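Local coordinates for probable sensor histidine kinase pdtas (Mycobacterium tuberculosis, PDB 2YKF) that acts as a cytosolic sensor histidine kinase of the PdtaS/PdtaR two-component system, seen here as its GAF- and PAS-containing sensor region, at the interface of chains A and B. Residues are numbered along the deposited sequence; one frame, centred on the assembly and turned at random. Chains: chain A/B, Probable sensor histidine kinase pdtas.

The interface of chains A and B. Residues chain A 173-175, 178, 261, 281, 286; chain B 173-175, 178, 261, 281, 286.
The guanidinium groups of A:Arg178 and B:Arg281 stack across a two-fold symmetric interface between the sensor-region chains, as do their twins, B:Arg178 and A:Arg281, while A:Arg178 and B:Arg178 reach toward each other tip to tip; this pairing may or may not be the dimer formed in the cell. A:Arg178 and B:Arg281 also approach tip to tip, their planes 28° apart, with NH2 of A:Arg178 displaced toward the rim of the B:Arg281 guanidinium and 3.4 Å from its NH1. The opposite face of the A:Arg178 guanidinium carries CG of B:Arg178 near its rim, 3.6 Å from CZ of A:Arg178. A bend at chi2 (-63°) turns A:Arg178 into this position, whereas B:Arg281 arrives fully extended, its CG anti to the backbone N, with its own chain's B:Val286 CG2 on the far face. Like charges this close would be expected to repel, and water and carbonyl oxygens may offset the cost. B:Arg281 NH1 donates to water 1 over 2.7 Å, and that water also contacts the carbonyl O atoms of B:Ser175 and A:Arg174, joining both chains. Water 3, in plane at the edge of the same guanidinium, bridges to the A:Ser173 carbonyl. Farther out, the extended A:Arg174 crosses B:Val286 obliquely, its CG 3.9 Å from CG1, while its CB meets B:Ser175 CB. Each serine loop is braced internally: A:Ser175 OG, in the crowded position between backbone N and carbonyl carbon, donates to A:Ser173 OG at 3.0 Å.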
# COMPACT_ATOMS: atom_id res chain seq x y z
N SER A 173 -3.71 -3.51 11.65
CA SER A 173 -2.53 -2.83 12.20
C SER A 173 -1.79 -2.02 11.14
O SER A 173 -2.09 -2.13 9.94
CB SER A 173 -1.58 -3.83 12.93
OG SER A 173 -0.49 -4.28 12.12
N ARG A 174 -0.80 -1.23 11.55
CA ARG A 174 -0.11 -0.35 10.58
C ARG A 174 0.72 -1.15 9.59
O ARG A 174 0.97 -0.71 8.50
CB ARG A 174 0.78 0.66 11.30
CG ARG A 174 0.02 1.77 11.93
CD ARG A 174 0.91 2.54 12.88
NE ARG A 174 0.14 3.44 13.74
CZ ARG A 174 0.60 3.93 14.88
NH1 ARG A 174 1.81 3.58 15.31
NH2 ARG A 174 -0.13 4.77 15.62
N SER A 175 1.16 -2.32 10.03
CA SER A 175 2.10 -3.15 9.28
C SER A 175 1.41 -4.26 8.40
O SER A 175 2.09 -4.88 7.56
CB SER A 175 3.10 -3.80 10.25
OG SER A 175 2.40 -4.58 11.25
N ARG A 178 -1.16 -4.82 2.42
CA ARG A 178 -2.17 -4.18 1.64
C ARG A 178 -2.62 -5.22 0.62
O ARG A 178 -1.91 -6.16 0.32
CB ARG A 178 -1.62 -2.91 0.92
CG ARG A 178 -0.80 -1.94 1.87
CD ARG A 178 -1.66 -1.33 3.01
NE ARG A 178 -0.86 -0.34 3.76
CZ ARG A 178 -0.86 0.98 3.50
NH1 ARG A 178 -1.63 1.48 2.53
NH2 ARG A 178 -0.10 1.81 4.23
N LEU A 261 4.14 -11.75 6.04
CA LEU A 261 3.10 -11.32 6.98
C LEU A 261 1.80 -11.78 6.35
O LEU A 261 1.60 -11.58 5.17
CB LEU A 261 2.98 -9.78 7.11
CG LEU A 261 4.07 -9.01 7.81
CD1 LEU A 261 3.65 -7.50 7.79
CD2 LEU A 261 4.14 -9.55 9.20
N ARG A 281 2.18 -10.48 2.56
CA ARG A 281 3.20 -9.55 2.10
C ARG A 281 4.55 -10.21 2.38
O ARG A 281 4.80 -10.58 3.52
CB ARG A 281 3.15 -8.25 2.90
CG ARG A 281 4.22 -7.27 2.35
CD ARG A 281 4.36 -5.93 3.10
NE ARG A 281 5.21 -5.11 2.23
CZ ARG A 281 5.86 -3.99 2.60
NH1 ARG A 281 5.70 -3.47 3.83
NH2 ARG A 281 6.60 -3.33 1.67
N VAL A 286 12.19 -6.39 4.00
CA VAL A 286 11.62 -5.22 4.67
C VAL A 286 11.97 -5.33 6.16
O VAL A 286 12.46 -4.40 6.75
CB VAL A 286 10.08 -5.07 4.42
CG1 VAL A 286 9.55 -3.84 5.15
CG2 VAL A 286 9.79 -4.99 2.90
N SER B 173 10.56 0.64 7.07
CA SER B 173 9.93 -0.28 8.03
C SER B 173 8.61 -0.84 7.51
O SER B 173 8.10 -0.39 6.48
CB SER B 173 9.76 0.39 9.42
OG SER B 173 8.45 0.94 9.65
N ARG B 174 8.03 -1.81 8.23
CA ARG B 174 6.81 -2.46 7.73
C ARG B 174 5.62 -1.51 7.74
O ARG B 174 4.69 -1.67 6.99
CB ARG B 174 6.48 -3.71 8.54
CG ARG B 174 7.36 -4.86 8.23
CD ARG B 174 7.20 -5.94 9.28
NE ARG B 174 8.24 -6.96 9.18
CZ ARG B 174 8.56 -7.78 10.18
NH1 ARG B 174 7.94 -7.67 11.34
NH2 ARG B 174 9.51 -8.70 10.02
N SER B 175 5.67 -0.54 8.66
CA SER B 175 4.56 0.36 8.92
C SER B 175 4.64 1.73 8.13
O SER B 175 3.65 2.48 8.12
CB SER B 175 4.47 0.62 10.43
OG SER B 175 5.71 1.18 10.92
N ARG B 178 2.89 4.09 2.31
CA ARG B 178 3.11 3.79 0.93
C ARG B 178 2.91 5.10 0.18
O ARG B 178 2.27 6.01 0.66
CB ARG B 178 2.11 2.71 0.42
CG ARG B 178 1.98 1.45 1.37
CD ARG B 178 3.31 0.64 1.50
NE ARG B 178 3.07 -0.59 2.28
CZ ARG B 178 2.78 -1.78 1.75
NH1 ARG B 178 2.71 -1.94 0.42
NH2 ARG B 178 2.57 -2.85 2.53
N LEU B 261 1.78 9.27 10.13
CA LEU B 261 3.13 8.71 10.04
C LEU B 261 3.77 9.44 8.88
O LEU B 261 3.16 9.59 7.85
CB LEU B 261 3.15 7.21 9.66
CG LEU B 261 2.68 6.17 10.65
CD1 LEU B 261 2.84 4.77 9.97
CD2 LEU B 261 3.56 6.31 11.85
N ARG B 281 0.96 9.16 6.02
CA ARG B 281 -0.20 8.29 6.09
C ARG B 281 -1.00 8.73 7.32
O ARG B 281 -0.44 8.75 8.40
CB ARG B 281 0.21 6.84 6.29
CG ARG B 281 -1.05 5.94 6.31
CD ARG B 281 -0.81 4.44 6.58
NE ARG B 281 -2.10 3.80 6.27
CZ ARG B 281 -2.48 2.57 6.65
NH1 ARG B 281 -1.63 1.76 7.31
NH2 ARG B 281 -3.69 2.11 6.27
N VAL B 286 -6.22 3.88 12.31
CA VAL B 286 -5.48 2.64 12.13
C VAL B 286 -4.79 2.32 13.47
O VAL B 286 -4.89 1.22 13.96
CB VAL B 286 -4.47 2.71 10.94
CG1 VAL B 286 -3.71 1.39 10.81
CG2 VAL B 286 -5.21 3.07 9.62
O HOH W 1 1.05 2.05 7.35
O HOH W 2 3.64 -4.02 5.47
O HOH W 3 -1.96 -0.99 7.66